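Local atomic coordinates of glycosyl hydrolases family 31 family protein (Aspergillus niger, PDB entry 6DRU), a protein that hydrolyses terminal, non-reducing alpha-xylose residues, releasing alpha-xylose from the non-reducing terminal glucose of xyloglucan oligosaccharides. Residues P423-N426 / T431-S434; M169-F172 / I176-P179. One frame throughout, in Å; residues are numbered along the deposited sequence.

Contact 1. Residues P423-N426 / T431-S434; sequences PNVN and TQLS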
# COMPACT_ATOMS: atom_id res chain seq x y z
N PRO A 423 3.11 8.55 13.55
CA PRO A 423 2.33 7.30 13.50
C PRO A 423 0.97 7.49 12.84
O PRO A 423 0.23 8.41 13.16
CB PRO A 423 2.18 6.92 14.97
CG PRO A 423 2.17 8.23 15.68
CD PRO A 423 3.07 9.16 14.89
N ASN A 424 0.65 6.59 11.90
CA ASN A 424 -0.70 6.46 11.36
C ASN A 424 -1.45 5.45 12.22
O ASN A 424 -1.53 4.26 11.91
CB ASN A 424 -0.65 6.05 9.89
CG ASN A 424 -2.03 6.00 9.26
OD1 ASN A 424 -3.00 6.52 9.81
ND2 ASN A 424 -2.12 5.37 8.09
N VAL A 425 -2.00 5.95 13.32
CA VAL A 425 -2.57 5.09 14.36
C VAL A 425 -3.98 4.64 13.98
O VAL A 425 -4.59 5.19 13.05
CB VAL A 425 -2.57 5.80 15.72
CG1 VAL A 425 -1.18 6.28 16.07
CG2 VAL A 425 -3.55 6.96 15.71
N ASN A 426 -4.50 3.66 14.70
CA ASN A 426 -5.87 3.20 14.54
C ASN A 426 -6.78 3.92 15.54
O ASN A 426 -6.50 3.93 16.74
CB ASN A 426 -5.97 1.69 14.77
CG ASN A 426 -5.71 0.89 13.51
OD1 ASN A 426 -5.98 1.35 12.40
ND2 ASN A 426 -5.20 -0.33 13.68
N THR A 431 -8.32 5.99 10.59
CA THR A 431 -6.90 6.06 10.90
C THR A 431 -6.48 7.51 11.05
O THR A 431 -7.25 8.44 10.80
CB THR A 431 -6.07 5.37 9.81
OG1 THR A 431 -6.23 6.07 8.57
CG2 THR A 431 -6.51 3.93 9.63
N GLN A 432 -5.23 7.70 11.48
CA GLN A 432 -4.70 9.05 11.61
C GLN A 432 -4.73 9.79 10.27
O GLN A 432 -4.99 10.99 10.22
CB GLN A 432 -3.28 9.00 12.17
CG GLN A 432 -2.62 10.36 12.32
CD GLN A 432 -3.26 11.21 13.40
OE1 GLN A 432 -3.89 10.68 14.32
NE2 GLN A 432 -3.10 12.52 13.30
N LEU A 433 -4.46 9.07 9.18
CA LEU A 433 -4.44 9.72 7.87
C LEU A 433 -5.84 10.04 7.36
O LEU A 433 -6.00 10.97 6.56
CB LEU A 433 -3.71 8.84 6.85
CG LEU A 433 -2.19 8.73 7.06
CD1 LEU A 433 -1.52 8.11 5.85
CD2 LEU A 433 -1.61 10.10 7.35
N SER A 434 -6.85 9.30 7.81
CA SER A 434 -8.20 9.47 7.28
C SER A 434 -9.11 10.31 8.16
O SER A 434 -10.09 10.87 7.65
CB SER A 434 -8.86 8.10 7.06
OG SER A 434 -8.95 7.37 8.27
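The amide of Asn424 has Leu433 over one face: Leu433 CG stands 3.5 Å from Asn424 CG, and CD1 continues along the same side above ND2, the two side chains crossing at about a right angle. Beyond the oxygen end, Asn424 OD1 sits 3.3 Å from Thr431 CB and also near Gln432 CB. The nitrogen end turns to another chain, where ND2 donates to Pro131 O of the second subunit. With CG anti to the backbone N of Asn424 (chi1 -176°), the amide is carried across to the first turn of helix 432-435. There Leu433 N donates to Asn424 OD1 at 3.0 Å, reaching the oxygen from the leucine-covered face, well above the carbonyl plane, with an N-H...O angle of 150°. One residue on, Val425 O accepts from Gln432 N at 3.0 Å, while Thr431 CA makes a CA-H...O contact with the same carbonyl.

The second flat group ends the Gln432 side chain, which runs beside Val425, pointing the same way, with its OE1 4.0 Å from Val425 CG2. Its polar atoms look elsewhere: OE1 bonds Tyr427 OH and NE2 bonds Glu196.

Thr431 is the N-cap and forms a capping box with Ser434. Thr431 N gives a 2.8 Å bond to Ser434 OG, and the return bond from Ser434 N to Thr431 OG1 is weak. The threonine hydroxyl also takes part in a bond with Pro131 O of the second subunit.

Helix starts leave amide N-H groups without intrahelical acceptors. Here the capping box serves Ser434 N only weakly, and oxygens of 423-426 serve Gln432 and Leu433. The positive end of the short helix probably polarises the Asn424 carbonyl. Separately, by accepting through OD1 and donating through ND2, this one amide links a helix start in the barrel domain to a subunit interface.

Contact 2. Residues M169-F172 / I176-P179; sequences MVNF and IPTP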
# COMPACT_ATOMS: atom_id res chain seq x y z
N MET A 169 -1.65 19.62 6.76
CA MET A 169 -2.72 19.37 7.72
C MET A 169 -2.34 18.21 8.65
O MET A 169 -2.92 17.13 8.64
CB MET A 169 -4.04 19.10 7.00
CG MET A 169 -4.65 20.34 6.38
SD MET A 169 -6.37 20.09 5.93
CE MET A 169 -6.20 19.55 4.24
N VAL A 170 -1.32 18.47 9.47
CA VAL A 170 -0.87 17.55 10.50
C VAL A 170 -0.61 18.36 11.76
O VAL A 170 0.15 19.34 11.72
CB VAL A 170 0.37 16.75 10.07
CG1 VAL A 170 1.42 17.65 9.45
CG2 VAL A 170 0.95 15.99 11.25
N ASN A 171 -1.23 17.97 12.86
CA ASN A 171 -1.21 18.78 14.08
C ASN A 171 0.05 18.52 14.89
O ASN A 171 0.52 17.38 15.00
CB ASN A 171 -2.44 18.48 14.93
CG ASN A 171 -3.73 18.91 14.26
OD1 ASN A 171 -3.71 19.56 13.21
ND2 ASN A 171 -4.86 18.54 14.86
N PHE A 172 0.60 19.59 15.46
CA PHE A 172 1.63 19.50 16.49
C PHE A 172 1.64 20.80 17.28
O PHE A 172 0.86 21.72 17.00
CB PHE A 172 3.01 19.17 15.89
CG PHE A 172 3.47 20.12 14.82
CD1 PHE A 172 4.10 21.31 15.16
CD2 PHE A 172 3.31 19.81 13.48
CE1 PHE A 172 4.54 22.18 14.18
CE2 PHE A 172 3.75 20.68 12.50
CZ PHE A 172 4.36 21.86 12.85
N ILE A 176 -2.08 24.43 14.38
CA ILE A 176 -3.42 23.85 14.22
C ILE A 176 -3.93 24.16 12.82
O ILE A 176 -4.75 25.08 12.65
CB ILE A 176 -4.39 24.39 15.29
CG1 ILE A 176 -3.72 24.42 16.66
CG2 ILE A 176 -5.65 23.54 15.33
CD1 ILE A 176 -4.47 25.25 17.67
N PRO A 177 -3.50 23.42 11.80
CA PRO A 177 -3.98 23.70 10.44
C PRO A 177 -5.46 23.35 10.30
O PRO A 177 -5.88 22.23 10.59
CB PRO A 177 -3.11 22.79 9.56
CG PRO A 177 -2.70 21.68 10.47
CD PRO A 177 -2.56 22.29 11.84
N THR A 178 -6.24 24.33 9.86
CA THR A 178 -7.68 24.16 9.70
C THR A 178 -8.11 24.76 8.36
O THR A 178 -7.97 25.96 8.15
CB THR A 178 -8.44 24.81 10.85
OG1 THR A 178 -7.99 24.26 12.10
CG2 THR A 178 -9.93 24.59 10.71
N PRO A 179 -8.66 23.95 7.45
CA PRO A 179 -8.98 24.45 6.10
C PRO A 179 -10.26 25.28 6.06
O PRO A 179 -11.26 24.91 5.43
CB PRO A 179 -9.08 23.15 5.29
CG PRO A 179 -9.60 22.16 6.27
CD PRO A 179 -8.99 22.53 7.60
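Met169 reaches along Pro177 and ends at Pro179. CB carries the chain alongside strand 176-183, and contact begins at CG, 4.3 Å from Pro177 CB, a loose apolar touch. SD then meets the outer rim of the second proline ring: it is 3.9 Å from Pro179 CG, with CB and CD only slightly farther, while Pro179 N and CA stay more remote. Side chain and ring cross at about a right angle. The chain is extended as far as SD and bends at the last torsion (chi3 -92°), which turns CE aside from Pro179. Met199 of strand 197-201 packs on Met169 and both prolines, and Trp191 of strand 187-191 on Met169 and Pro179.

Pro177 turns its CB toward the loop. The CG edge of its ring rests on the backbone, 3.6 Å from Met169 CA and equally near Val170 N. Asn171 OD1 stands well off the ring plane at the CD corner, 3.3 Å from CD, the amide and the ring meeting obliquely. Asn171 CG lies anti to its own carbonyl carbon (chi1 -65°), which swings the amide back to the strand; ND2 gives a weak hydrogen bond to Asp398 O.

No hydrogen bond joins 169-172 to 176-179. A proline nitrogen has no proton to give, and the rings of Pro177 and Pro179 stand between strand and loop. The backbones bond outward instead, Met169 with Gly197, Ile176 with Thr154, Thr178 with Thr152 and Pro179 with Trp191, while Lys437 NZ donates to Pro177 O.

Met169 thus continues the bonding of strand 166-168, whose sheet differs from that of 176-183, and the loop passes from one to the other. Cohesion across the loop is therefore mainly apolar, with the Asn171 oxygen against a ring methylene that the Pro177 nitrogen bonded to it probably leaves slightly positive.

Contacts 1 and 2 follow one another in sequence without overlap, their centres 14 Å apart and their nearest atoms about 6 Å apart, so they do not touch. Nearby residues bring the two into relation along the chain. Lys437, three residues beyond 431-434, binds the Pro177 carbonyl of contact 2; Glu196, a partner of Gln432 in contact 1, precedes Gly197, which pairs with Met169. Contact 2 is nearer the catalytic centre: the Ile176 side chain is about 10 Å from that of the active-site Asp395, about 12 Å from that of the proton donor Asp487 and about 11 Å from bound xylose. Contact 1 meets three neighbouring subunits and contact 2 one; the Pro423 side chain is about 13 Å from a bound glucose.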